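Local coordinates for protein Atg5 (Kluyveromyces marxianus, PDB 3VQI) that takes part in autophagic vesicle formation and cytoplasm-to-vacuole transport, and is conjugated to Atg12, at residues A226-S231 with L269-K274. Numbering follows the deposited sequence.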
ATOM      1  N   ALA A 226      -2.888  22.220  -2.176  1.00 89.28           N
ATOM      2  CA  ALA A 226      -3.949  23.060  -1.649  1.00 89.35           C
ATOM      3  C   ALA A 226      -5.044  23.230  -2.703  1.00 88.80           C
ATOM      4  O   ALA A 226      -6.231  23.180  -2.383  1.00 88.70           O
ATOM      5  CB  ALA A 226      -3.387  24.419  -1.247  1.00 88.84           C
ATOM      6  N   GLU A 227      -4.644  23.417  -3.958  1.00 88.52           N
ATOM      7  CA  GLU A 227      -5.598  23.592  -5.050  1.00 88.47           C
ATOM      8  C   GLU A 227      -6.390  22.311  -5.303  1.00 88.81           C
ATOM      9  O   GLU A 227      -7.554  22.357  -5.702  1.00 88.82           O
ATOM     10  CB  GLU A 227      -4.870  24.017  -6.322  1.00 88.65           C
ATOM     11  N   LEU A 228      -5.754  21.166  -5.074  1.00 89.18           N
ATOM     12  CA  LEU A 228      -6.424  19.890  -5.271  1.00 89.45           C
ATOM     13  C   LEU A 228      -7.463  19.670  -4.177  1.00 90.11           C
ATOM     14  O   LEU A 228      -8.615  19.336  -4.461  1.00 89.92           O
ATOM     15  CB  LEU A 228      -5.416  18.737  -5.251  1.00 88.91           C
ATOM     16  CG  LEU A 228      -6.021  17.325  -5.335  1.00 87.70           C
ATOM     17  CD1 LEU A 228      -6.767  17.151  -6.652  1.00 86.24           C
ATOM     18  CD2 LEU A 228      -4.922  16.288  -5.206  1.00 87.19           C
ATOM     19  N   LEU A 229      -7.051  19.861  -2.926  1.00 90.10           N
ATOM     20  CA  LEU A 229      -7.948  19.673  -1.792  1.00 90.78           C
ATOM     21  C   LEU A 229      -9.209  20.529  -1.893  1.00 91.82           C
ATOM     22  O   LEU A 229     -10.318  20.025  -1.710  1.00 92.38           O
ATOM     23  CB  LEU A 229      -7.214  19.972  -0.478  1.00 89.75           C
ATOM     24  CG  LEU A 229      -6.330  18.845   0.064  1.00 89.06           C
ATOM     25  CD1 LEU A 229      -5.303  18.464  -0.970  1.00 89.70           C
ATOM     26  CD2 LEU A 229      -5.652  19.285   1.346  1.00 88.06           C
ATOM     27  N   ASP A 230      -9.041  21.818  -2.184  1.00 92.31           N
ATOM     28  CA  ASP A 230     -10.180  22.721  -2.309  1.00 92.05           C
ATOM     29  C   ASP A 230     -11.193  22.175  -3.299  1.00 91.69           C
ATOM     30  O   ASP A 230     -12.364  22.010  -2.974  1.00 92.03           O
ATOM     31  CB  ASP A 230      -9.737  24.105  -2.781  1.00 93.16           C
ATOM     32  CG  ASP A 230      -8.863  24.813  -1.774  1.00 94.73           C
ATOM     33  OD1 ASP A 230      -8.972  24.505  -0.567  1.00 95.43           O
ATOM     34  OD2 ASP A 230      -8.078  25.695  -2.191  1.00 95.26           O
ATOM     35  N   SER A 231     -10.734  21.894  -4.511  1.00 91.16           N
ATOM     36  CA  SER A 231     -11.606  21.378  -5.556  1.00 90.78           C
ATOM     37  C   SER A 231     -12.333  20.095  -5.159  1.00 90.71           C
ATOM     38  O   SER A 231     -13.227  19.639  -5.873  1.00 90.44           O
ATOM     39  CB  SER A 231     -10.799  21.145  -6.837  1.00 90.13           C
ATOM     40  OG  SER A 231      -9.633  20.385  -6.576  1.00 89.36           O
ATOM     41  N   LEU A 269      -0.532   8.032  -6.411  1.00 53.97           N
ATOM     42  CA  LEU A 269       0.075   8.928  -5.441  1.00 53.94           C
ATOM     43  C   LEU A 269      -0.989   9.046  -4.360  1.00 53.99           C
ATOM     44  O   LEU A 269      -2.109   9.475  -4.635  1.00 55.40           O
ATOM     45  CB  LEU A 269       0.324  10.290  -6.080  1.00 53.30           C
ATOM     46  CG  LEU A 269       0.591  11.488  -5.172  1.00 51.97           C
ATOM     47  CD1 LEU A 269       1.908  11.352  -4.395  1.00 48.62           C
ATOM     48  CD2 LEU A 269       0.597  12.699  -6.077  1.00 50.41           C
ATOM     49  N   TYR A 270      -0.659   8.649  -3.141  1.00 53.46           N
ATOM     50  CA  TYR A 270      -1.628   8.713  -2.062  1.00 53.20           C
ATOM     51  C   TYR A 270      -1.415   9.882  -1.124  1.00 54.10           C
ATOM     52  O   TYR A 270      -0.328  10.083  -0.582  1.00 53.91           O
ATOM     53  CB  TYR A 270      -1.614   7.421  -1.231  1.00 50.63           C
ATOM     54  CG  TYR A 270      -2.125   6.197  -1.948  1.00 48.04           C
ATOM     55  CD1 TYR A 270      -1.299   5.469  -2.804  1.00 45.37           C
ATOM     56  CD2 TYR A 270      -3.434   5.758  -1.762  1.00 45.54           C
ATOM     57  CE1 TYR A 270      -1.769   4.330  -3.450  1.00 42.89           C
ATOM     58  CE2 TYR A 270      -3.913   4.626  -2.407  1.00 43.55           C
ATOM     59  CZ  TYR A 270      -3.076   3.915  -3.250  1.00 43.56           C
ATOM     60  OH  TYR A 270      -3.556   2.800  -3.905  1.00 40.27           O
ATOM     61  N   LEU A 271      -2.474  10.648  -0.926  1.00 55.34           N
ATOM     62  CA  LEU A 271      -2.423  11.767  -0.011  1.00 58.12           C
ATOM     63  C   LEU A 271      -3.274  11.424   1.202  1.00 59.14           C
ATOM     64  O   LEU A 271      -4.421  10.994   1.064  1.00 58.96           O
ATOM     65  CB  LEU A 271      -2.983  13.026  -0.664  1.00 59.26           C
ATOM     66  CG  LEU A 271      -2.026  13.941  -1.424  1.00 61.16           C
ATOM     67  CD1 LEU A 271      -1.442  13.211  -2.627  1.00 62.95           C
ATOM     68  CD2 LEU A 271      -2.790  15.192  -1.857  1.00 62.12           C
ATOM     69  N   VAL A 272      -2.701  11.587   2.384  1.00 60.84           N
ATOM     70  CA  VAL A 272      -3.430  11.349   3.617  1.00 62.32           C
ATOM     71  C   VAL A 272      -3.631  12.713   4.277  1.00 64.77           C
ATOM     72  O   VAL A 272      -2.671  13.367   4.689  1.00 64.68           O
ATOM     73  CB  VAL A 272      -2.655  10.424   4.559  1.00 61.46           C
ATOM     74  CG1 VAL A 272      -3.225  10.509   5.967  1.00 62.14           C
ATOM     75  CG2 VAL A 272      -2.754   8.996   4.053  1.00 61.89           C
ATOM     76  N   THR A 273      -4.887  13.141   4.347  1.00 67.53           N
ATOM     77  CA  THR A 273      -5.247  14.423   4.941  1.00 70.91           C
ATOM     78  C   THR A 273      -5.100  14.441   6.458  1.00 73.54           C
ATOM     79  O   THR A 273      -5.140  13.397   7.119  1.00 74.41           O
ATOM     80  CB  THR A 273      -6.699  14.782   4.619  1.00 70.50           C
ATOM     81  OG1 THR A 273      -7.542  13.678   4.978  1.00 68.45           O
ATOM     82  CG2 THR A 273      -6.858  15.099   3.138  1.00 69.06           C
ATOM     83  N   LYS A 274      -4.937  15.643   7.001  1.00 75.96           N
ATOM     84  CA  LYS A 274      -4.800  15.835   8.437  1.00 77.99           C
ATOM     85  C   LYS A 274      -6.034  16.543   8.997  1.00 78.48           C
ATOM     86  O   LYS A 274      -6.885  16.956   8.176  1.00 78.47           O
ATOM     87  CB  LYS A 274      -3.557  16.667   8.743  1.00 79.19           C
ATOM     88  CG  LYS A 274      -2.252  16.025   8.317  1.00 80.74           C
ATOM     89  CD  LYS A 274      -1.084  16.898   8.741  1.00 82.30           C
ATOM     90  CE  LYS A 274       0.248  16.282   8.376  1.00 82.21           C
ATOM     91  NZ  LYS A 274       1.376  17.155   8.808  1.00 84.26           N
TER
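Leu228 sends its CG anti to the backbone N (chi1 175°), and Leu271 holds its own CG roughly anti to the carbonyl carbon (chi1 -90°). These rotations carry one methyl of each leucine into the gap between helix 225-230 and strand 269-272. Leu228 CD2 meets Leu271 CD2 at 4.1 Å, and the two side chains run at a slant to each other. The same methyl of Leu271 also receives the neighbouring helix residue: Leu229 CD1 lies 4.2 Å from Leu271 CD2. One strand methyl thus touches two successive leucines of the helix. The contact is wholly apolar, and no hydrogen bond crosses it. The closest CA atoms, those of Leu229 and Thr273, are 9.0 Å apart, and the leucine side chains span the gap. Within segment 226-231, Ser231 OG donates a hydrogen bond of 2.6 Å to Leu228 O. The donor is tilted 33° from the plane of that carbonyl. All three leucines are buried. Leu271 also packs on Val242 of strand 241-244, and Leu228 on Val216. The backbone of Leu271 pairs with Arg203 and Trp205 of strand 202-205, which joins this strand to its sheet. The contact is plain core packing of a helix against the last strand of the chain, as expected in the ubiquitin-like fold of the UblB domain of Atg5.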